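Local coordinates for multisubunit Na+/H+ antiporter, A subunit (Anoxybacillus flavithermus, PDB 6Z16), which probably helps exchange sodium ions for protons across the cell membrane as one subunit of a multisubunit Mrp-type antiporter, at residues T339-I344 / T437-A442; V297-V302 / G345-H350; V458-T463 / I557-F562. One frame throughout, in Å; residues are numbered along the deposited sequence.

Contact 1. Residues T339-I344 / T437-A442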
# COMPACT_ATOMS: atom_id res chain seq x y z
N THR A 339 9.61 92.41 65.38
CA THR A 339 8.37 91.98 64.74
C THR A 339 7.13 92.60 65.39
O THR A 339 6.15 92.85 64.69
CB THR A 339 8.28 90.45 64.69
OG1 THR A 339 7.09 90.07 63.99
CG2 THR A 339 8.26 89.84 66.04
N SER A 340 7.16 92.93 66.69
CA SER A 340 6.04 93.67 67.28
C SER A 340 5.93 95.07 66.69
O SER A 340 4.82 95.56 66.42
CB SER A 340 6.20 93.73 68.79
OG SER A 340 7.33 94.51 69.14
N LEU A 341 7.08 95.72 66.45
CA LEU A 341 7.05 97.00 65.75
C LEU A 341 6.56 96.86 64.32
O LEU A 341 5.89 97.76 63.80
CB LEU A 341 8.43 97.65 65.78
CG LEU A 341 8.82 98.20 67.14
CD1 LEU A 341 10.27 98.62 67.13
CD2 LEU A 341 7.93 99.38 67.47
N LEU A 342 6.87 95.73 63.67
CA LEU A 342 6.31 95.47 62.34
C LEU A 342 4.79 95.30 62.37
O LEU A 342 4.10 95.69 61.42
CB LEU A 342 6.97 94.23 61.72
CG LEU A 342 8.41 94.36 61.24
CD1 LEU A 342 8.94 93.00 60.83
CD2 LEU A 342 8.46 95.33 60.08
N GLY A 343 4.26 94.73 63.45
CA GLY A 343 2.81 94.63 63.59
C GLY A 343 2.13 95.98 63.75
O GLY A 343 1.08 96.24 63.15
N ILE A 344 2.72 96.87 64.55
CA ILE A 344 2.17 98.22 64.68
C ILE A 344 2.29 98.99 63.35
O ILE A 344 1.39 99.74 62.94
CB ILE A 344 2.85 98.96 65.84
CG1 ILE A 344 2.80 98.12 67.11
CG2 ILE A 344 2.19 100.31 66.08
CD1 ILE A 344 1.41 97.80 67.58
N THR A 437 7.94 105.26 71.94
CA THR A 437 7.08 106.23 71.27
C THR A 437 6.06 105.53 70.38
O THR A 437 4.89 105.94 70.32
CB THR A 437 7.94 107.20 70.46
OG1 THR A 437 8.90 107.82 71.32
CG2 THR A 437 7.08 108.29 69.83
N ALA A 438 6.47 104.46 69.70
CA ALA A 438 5.55 103.71 68.86
C ALA A 438 4.54 102.92 69.68
O ALA A 438 3.38 102.79 69.29
CB ALA A 438 6.33 102.78 67.94
N MET A 439 4.97 102.40 70.84
CA MET A 439 4.05 101.61 71.64
C MET A 439 3.08 102.46 72.45
O MET A 439 1.94 102.04 72.67
CB MET A 439 4.83 100.67 72.57
CG MET A 439 5.49 99.54 71.82
SD MET A 439 4.24 98.53 71.00
CE MET A 439 5.26 97.49 69.96
N LEU A 440 3.49 103.65 72.89
CA LEU A 440 2.56 104.49 73.66
C LEU A 440 1.50 105.13 72.77
O LEU A 440 0.38 105.36 73.23
CB LEU A 440 3.32 105.56 74.44
CG LEU A 440 4.08 105.06 75.67
CD1 LEU A 440 4.91 106.17 76.28
CD2 LEU A 440 3.10 104.50 76.69
N ARG A 441 1.82 105.41 71.51
CA ARG A 441 0.83 106.00 70.62
C ARG A 441 -0.05 104.96 69.95
O ARG A 441 -0.95 105.34 69.19
CB ARG A 441 1.52 106.87 69.57
CG ARG A 441 2.33 108.01 70.16
CD ARG A 441 1.44 108.96 70.94
NE ARG A 441 2.20 110.07 71.50
CZ ARG A 441 1.70 110.95 72.37
NH1 ARG A 441 0.44 110.84 72.77
NH2 ARG A 441 2.46 111.93 72.84
N ALA A 442 0.18 103.68 70.21
CA ALA A 442 -0.62 102.60 69.63
C ALA A 442 -1.73 102.12 70.55
O ALA A 442 -2.55 101.31 70.12
CB ALA A 442 0.28 101.42 69.25
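Met439 reaches from helix 428-440 to helix 323-347 and brings its methyl CE against three residues at once. CE lies 3.8 Å from Ile344 CG1 and also touches Leu341 CD2 and Ser340 OG. That hydroxyl has its polar partner elsewhere, in a hydrogen bond to Leu337 O one turn back, and meets the methyl by packing alone. The chain of Met439 is bent at chi2 (-61°), which turns SD toward Ile344, and an extended chi3 (170°) then carries CE inward. Next to it, Leu341 CD2 rests on Ala438 CB at 3.8 Å. This packing joins two helices of the membrane domain shared by complex I subunits and Mrp antiporters. Helix 360-391 backs the seam, with Ala362 touching both Ile344 and Ala438. Further along 437-442, past Met439, the contact is carried by Ile344 CG2 and CD1 on Ala442 CB, the nearer of the two, CG2, at 3.9 Å. Only methyl groups of Ile344 and Ala442 meet here. On the other side of 437-442, Thr437 and Leu440 face helix 552-567, and the solvent side is marked by the exposed Arg441, which carries its guanidinium away from helix 323-347.

Contact 2. Residues V297-V302 / G345-H350. With PTY (phosphatidylethanolamine), chain P.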
# COMPACT_ATOMS: atom_id res chain seq x y z
N VAL A 297 -6.16 90.33 61.40
CA VAL A 297 -5.60 89.08 61.91
C VAL A 297 -4.09 89.09 61.80
O VAL A 297 -3.38 88.72 62.75
CB VAL A 297 -6.22 87.88 61.16
CG1 VAL A 297 -5.65 86.58 61.69
CG2 VAL A 297 -7.73 87.91 61.26
N TRP A 298 -3.58 89.59 60.66
CA TRP A 298 -2.14 89.73 60.43
C TRP A 298 -1.50 90.64 61.46
O TRP A 298 -0.57 90.23 62.16
CB TRP A 298 -1.91 90.30 59.02
CG TRP A 298 -0.46 90.50 58.62
CD1 TRP A 298 0.26 91.65 58.74
CD2 TRP A 298 0.40 89.56 57.96
NE1 TRP A 298 1.53 91.47 58.24
CE2 TRP A 298 1.63 90.20 57.75
CE3 TRP A 298 0.24 88.23 57.55
CZ2 TRP A 298 2.70 89.56 57.14
CZ3 TRP A 298 1.31 87.61 56.94
CH2 TRP A 298 2.52 88.27 56.75
N VAL A 299 -2.02 91.86 61.61
CA VAL A 299 -1.34 92.87 62.40
C VAL A 299 -1.41 92.52 63.89
O VAL A 299 -0.41 92.65 64.61
CB VAL A 299 -1.89 94.27 62.07
CG1 VAL A 299 -1.74 94.53 60.60
CG2 VAL A 299 -3.34 94.45 62.43
N TRP A 300 -2.53 91.96 64.34
CA TRP A 300 -2.59 91.66 65.76
C TRP A 300 -1.88 90.36 66.09
O TRP A 300 -1.28 90.28 67.17
CB TRP A 300 -4.03 91.65 66.25
CG TRP A 300 -4.65 93.02 66.23
CD1 TRP A 300 -5.62 93.47 65.39
CD2 TRP A 300 -4.29 94.15 67.05
NE1 TRP A 300 -5.92 94.78 65.66
CE2 TRP A 300 -5.11 95.22 66.67
CE3 TRP A 300 -3.36 94.34 68.08
CZ2 TRP A 300 -5.03 96.47 67.28
CZ3 TRP A 300 -3.28 95.58 68.68
CH2 TRP A 300 -4.11 96.63 68.28
N THR A 301 -1.86 89.38 65.18
CA THR A 301 -1.08 88.17 65.41
C THR A 301 0.40 88.48 65.50
O THR A 301 1.08 88.04 66.45
CB THR A 301 -1.35 87.17 64.29
OG1 THR A 301 -2.75 86.90 64.21
CG2 THR A 301 -0.61 85.88 64.56
N VAL A 302 0.90 89.29 64.56
CA VAL A 302 2.32 89.66 64.52
C VAL A 302 2.71 90.43 65.77
O VAL A 302 3.68 90.07 66.46
CB VAL A 302 2.61 90.45 63.24
CG1 VAL A 302 3.97 91.01 63.28
CG2 VAL A 302 2.56 89.57 62.05
N GLY A 345 3.39 98.77 62.63
CA GLY A 345 3.49 99.32 61.30
C GLY A 345 2.51 98.72 60.31
O GLY A 345 2.22 99.35 59.29
N GLY A 346 2.02 97.52 60.57
CA GLY A 346 0.90 97.01 59.81
C GLY A 346 -0.39 97.73 60.16
O GLY A 346 -1.24 97.95 59.29
N LEU A 347 -0.56 98.10 61.44
CA LEU A 347 -1.71 98.92 61.85
C LEU A 347 -1.73 100.28 61.18
O LEU A 347 -2.79 100.92 61.12
CB LEU A 347 -1.74 99.14 63.36
CG LEU A 347 -2.19 98.06 64.32
CD1 LEU A 347 -1.91 98.50 65.73
CD2 LEU A 347 -3.67 97.83 64.13
N SER A 348 -0.57 100.75 60.70
CA SER A 348 -0.52 101.99 59.91
C SER A 348 -1.41 102.00 58.66
O SER A 348 -1.76 103.09 58.18
CB SER A 348 0.91 102.29 59.47
OG SER A 348 0.93 103.42 58.62
N PHE A 349 -1.77 100.84 58.10
CA PHE A 349 -2.46 100.81 56.81
C PHE A 349 -3.93 101.17 56.87
O PHE A 349 -4.50 101.54 55.83
CB PHE A 349 -2.33 99.43 56.16
CG PHE A 349 -1.04 99.21 55.47
CD1 PHE A 349 -0.89 99.58 54.14
CD2 PHE A 349 0.05 98.69 56.14
CE1 PHE A 349 0.30 99.39 53.49
CE2 PHE A 349 1.24 98.50 55.51
CZ PHE A 349 1.37 98.85 54.18
N HIS A 350 -4.58 101.06 58.02
CA HIS A 350 -6.03 101.21 58.05
C HIS A 350 -6.43 102.68 57.96
O HIS A 350 -7.04 103.10 56.96
CB HIS A 350 -6.59 100.59 59.33
CG HIS A 350 -6.32 99.12 59.44
ND1 HIS A 350 -6.99 98.18 58.68
CD2 HIS A 350 -5.46 98.43 60.21
CE1 HIS A 350 -6.55 96.98 58.99
NE2 HIS A 350 -5.62 97.10 59.91
C1 PTY P . -9.26 92.66 69.02
C2 PTY P . -11.16 99.25 65.75
C3 PTY P . -9.88 98.50 66.19
O4 PTY P . -7.95 92.22 69.44
C5 PTY P . -10.26 93.89 67.09
C6 PTY P . -9.20 92.93 67.54
O7 PTY P . -9.42 91.67 66.81
C8 PTY P . -8.33 90.98 66.46
O10 PTY P . -7.22 91.23 66.85
C11 PTY P . -8.67 89.89 65.47
C12 PTY P . -8.33 88.47 65.91
C13 PTY P . -6.84 88.16 65.98
C14 PTY P . -6.54 86.69 66.24
C15 PTY P . -5.14 86.41 66.77
C16 PTY P . -4.90 86.92 68.18
C17 PTY P . -3.84 86.15 68.94
C18 PTY P . -2.45 86.25 68.35
C19 PTY P . -1.41 85.41 69.07
C20 PTY P . -1.57 83.91 68.86
C30 PTY P . -7.90 91.18 70.27
C31 PTY P . -6.48 90.78 70.56
O30 PTY P . -8.87 90.63 70.72
C32 PTY P . -6.30 90.06 71.89
C33 PTY P . -6.61 90.94 73.09
C34 PTY P . -6.40 90.26 74.43
C35 PTY P . -4.94 90.01 74.78
C36 PTY P . -4.14 91.28 75.02
C37 PTY P . -2.70 91.02 75.44
P1 PTY P . -9.29 96.26 67.49
O11 PTY P . -10.31 97.36 66.97
O12 PTY P . -8.75 96.75 68.65
O13 PTY P . -8.36 95.93 66.50
O14 PTY P . -10.14 95.11 67.86
N1 PTY P . -10.85 100.67 65.57
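Val299 and Trp300, neighbours on helix 296-316, meet 345-350, the last, weakly bonded part of helix 323-347 and the residues after it, in different ways. Val299 points toward it. Its CG1 lies against the main chain of Gly346, 3.5 Å from Gly346 C. With no side chain at Gly346, the backbones come close, Val299 CA standing 5.4 Å from Gly346 CA. The second methyl, CG2, is turned toward Leu347 and lies 3.8 Å from Leu347 CD2. It also approaches the edge of the His350 imidazole, near the ring plane, at 4.3 Å from NE2.

Trp300 starts off to the flank, but its indole swings back toward Leu347. CG is anti to the carbonyl carbon (chi1 -68°), and chi2 (109°) turns the ring so that its six-membered half meets the leucine. The two side chains run at about a right angle to each other. Leu347 CD2 is 3.7 Å from Trp300 CZ2, and Leu347 CD1 is 3.9 Å from CH2, so both methyls of the fork press on the same part of the indole.

Phosphatidylethanolamine covers Trp300 as well: its C6 lies over a face of the ring, and its phosphate oxygen O13 comes to 2.8 Å from Trp300 NE1. Thr301, Ala446 and Trp448 also line this lipid pocket, and the Trp448 ring meets that of Trp300 with the planes inclined at about 55°.

No hydrogen bond joins the two segments, and the protein side of the contact is held by apolar packing. Leu347 packs on the six-membered part of the indole, while the lipid oxygens reach NE1 and the neighbouring ring carbons, consistent with a tryptophan at the headgroup level of a membrane.

Contact 3. Residues V458-T463 / I557-F562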
# COMPACT_ATOMS: atom_id res chain seq x y z
N VAL A 458 8.41 96.41 81.11
CA VAL A 458 9.15 95.58 82.05
C VAL A 458 10.09 94.66 81.29
O VAL A 458 11.11 94.25 81.86
CB VAL A 458 8.24 94.76 83.00
CG1 VAL A 458 7.26 95.65 83.71
CG2 VAL A 458 7.55 93.60 82.31
N ALA A 459 9.81 94.43 80.00
CA ALA A 459 10.74 93.71 79.14
C ALA A 459 12.08 94.42 79.09
O ALA A 459 13.13 93.78 79.27
CB ALA A 459 10.16 93.56 77.74
N SER A 460 12.05 95.75 78.97
CA SER A 460 13.29 96.52 78.94
C SER A 460 14.03 96.42 80.25
O SER A 460 15.27 96.31 80.24
CB SER A 460 13.01 97.97 78.59
OG SER A 460 14.22 98.71 78.54
N ILE A 461 13.29 96.35 81.37
CA ILE A 461 13.89 96.12 82.68
C ILE A 461 14.69 94.83 82.66
O ILE A 461 15.90 94.83 82.93
CB ILE A 461 12.80 96.05 83.77
CG1 ILE A 461 12.04 97.37 83.87
CG2 ILE A 461 13.42 95.67 85.11
CD1 ILE A 461 12.88 98.49 84.32
N PHE A 462 14.04 93.76 82.18
CA PHE A 462 14.65 92.44 82.11
C PHE A 462 15.86 92.48 81.21
O PHE A 462 16.92 91.93 81.57
CB PHE A 462 13.62 91.44 81.59
CG PHE A 462 12.42 91.28 82.49
CD1 PHE A 462 12.50 91.50 83.86
CD2 PHE A 462 11.18 90.95 81.95
CE1 PHE A 462 11.39 91.36 84.67
CE2 PHE A 462 10.07 90.81 82.76
CZ PHE A 462 10.17 91.02 84.11
N THR A 463 15.76 93.27 80.12
CA THR A 463 16.83 93.42 79.15
C THR A 463 18.10 93.90 79.83
O THR A 463 19.11 93.17 79.85
CB THR A 463 16.41 94.38 78.04
OG1 THR A 463 15.24 93.89 77.40
CG2 THR A 463 17.51 94.50 77.02
N ILE A 557 14.80 106.62 81.87
CA ILE A 557 15.46 106.90 83.14
C ILE A 557 14.97 105.93 84.22
O ILE A 557 15.76 105.43 85.03
CB ILE A 557 15.23 108.37 83.54
CG1 ILE A 557 15.88 109.31 82.51
CG2 ILE A 557 15.80 108.68 84.92
CD1 ILE A 557 15.47 110.75 82.65
N GLY A 558 13.68 105.63 84.22
CA GLY A 558 13.14 104.65 85.14
C GLY A 558 13.59 103.24 84.84
O GLY A 558 13.80 102.45 85.77
N VAL A 559 13.75 102.90 83.55
CA VAL A 559 14.36 101.63 83.15
C VAL A 559 15.76 101.50 83.75
O VAL A 559 16.10 100.48 84.36
CB VAL A 559 14.39 101.51 81.62
CG1 VAL A 559 15.31 100.38 81.19
CG2 VAL A 559 13.01 101.25 81.08
N LEU A 560 16.55 102.57 83.63
CA LEU A 560 17.92 102.59 84.14
C LEU A 560 17.96 102.43 85.66
O LEU A 560 18.68 101.57 86.19
CB LEU A 560 18.59 103.89 83.71
CG LEU A 560 20.05 104.16 84.09
CD1 LEU A 560 20.95 103.11 83.48
CD2 LEU A 560 20.45 105.55 83.62
N LEU A 561 17.14 103.21 86.38
CA LEU A 561 17.15 103.17 87.84
C LEU A 561 16.63 101.84 88.38
O LEU A 561 17.19 101.29 89.34
CB LEU A 561 16.32 104.34 88.41
CG LEU A 561 16.26 104.42 89.94
CD1 LEU A 561 17.66 104.61 90.51
CD2 LEU A 561 15.34 105.54 90.39
N PHE A 562 15.59 101.29 87.76
CA PHE A 562 15.02 100.04 88.25
C PHE A 562 15.92 98.86 87.92
O PHE A 562 16.01 97.92 88.71
CB PHE A 562 13.61 99.85 87.72
CG PHE A 562 12.60 100.80 88.30
CD1 PHE A 562 12.85 101.49 89.48
CD2 PHE A 562 11.40 101.02 87.67
CE1 PHE A 562 11.92 102.36 90.01
CE2 PHE A 562 10.46 101.89 88.19
CZ PHE A 562 10.72 102.56 89.36
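Ala459 O, just before the residues Ser460 and Ile461 that touch Val559 across the contact, is gripped twice by Thr463: by its backbone N and by its hydroxyl OG1, each at 2.8 Å. The hydroxyl comes in from above the carbonyl plane, 43° out of it, with a C=O...OG1 angle of 121°. Both bonds stay inside helix 451-472, and none crosses to helix 552-567.

What crosses is mostly apolar, with one serine hydroxyl packed on methyls. The axes of the two segments pass 9.1 Å apart at a crossing angle of -45°, a packing of two predicted transmembrane helices. Ile461 makes the main approach with its terminal CD1, which lies 3.7 Å from Val559 CA and 3.7 Å from Phe562 CB. The same methyl sits at the edge of the Phe562 ring, near its plane; the rest of that phenyl leads away onto the surface of the protein. Ser460 points toward Val559 and sets OG beside both of its methyls. Lys432 and Phe436 of helix 428-440 also touch Ser460.

No hydrogen bond joins the segments, and the packing between them is mostly apolar, while the polar grip on Ala459 O is internal to helix 451-472.

Overall arrangement
Followed from the N terminus, the chain first lays down 297-302, and contact 2 closes a largely helical loop of 42 residues when 345-350 returns to it. Contact 1 opens before that closure, at 339-344, so the two cross. They share helix 323-347 and touch directly, Gly343 O lying 3.7 Å from Val299 CB. Contact 1 closes at 437-442, tying helix 323-347 to helix 428-440. Contact 3 follows in series: it opens on helix 451-472, the next helix in the chain, and closes at 557-562. Its centre is about 18 Å from that of contact 1 and about 27 Å from that of contact 2, and it touches neither. Together they link helices 296-316, 323-347 and 428-440, then 451-472 with 552-567.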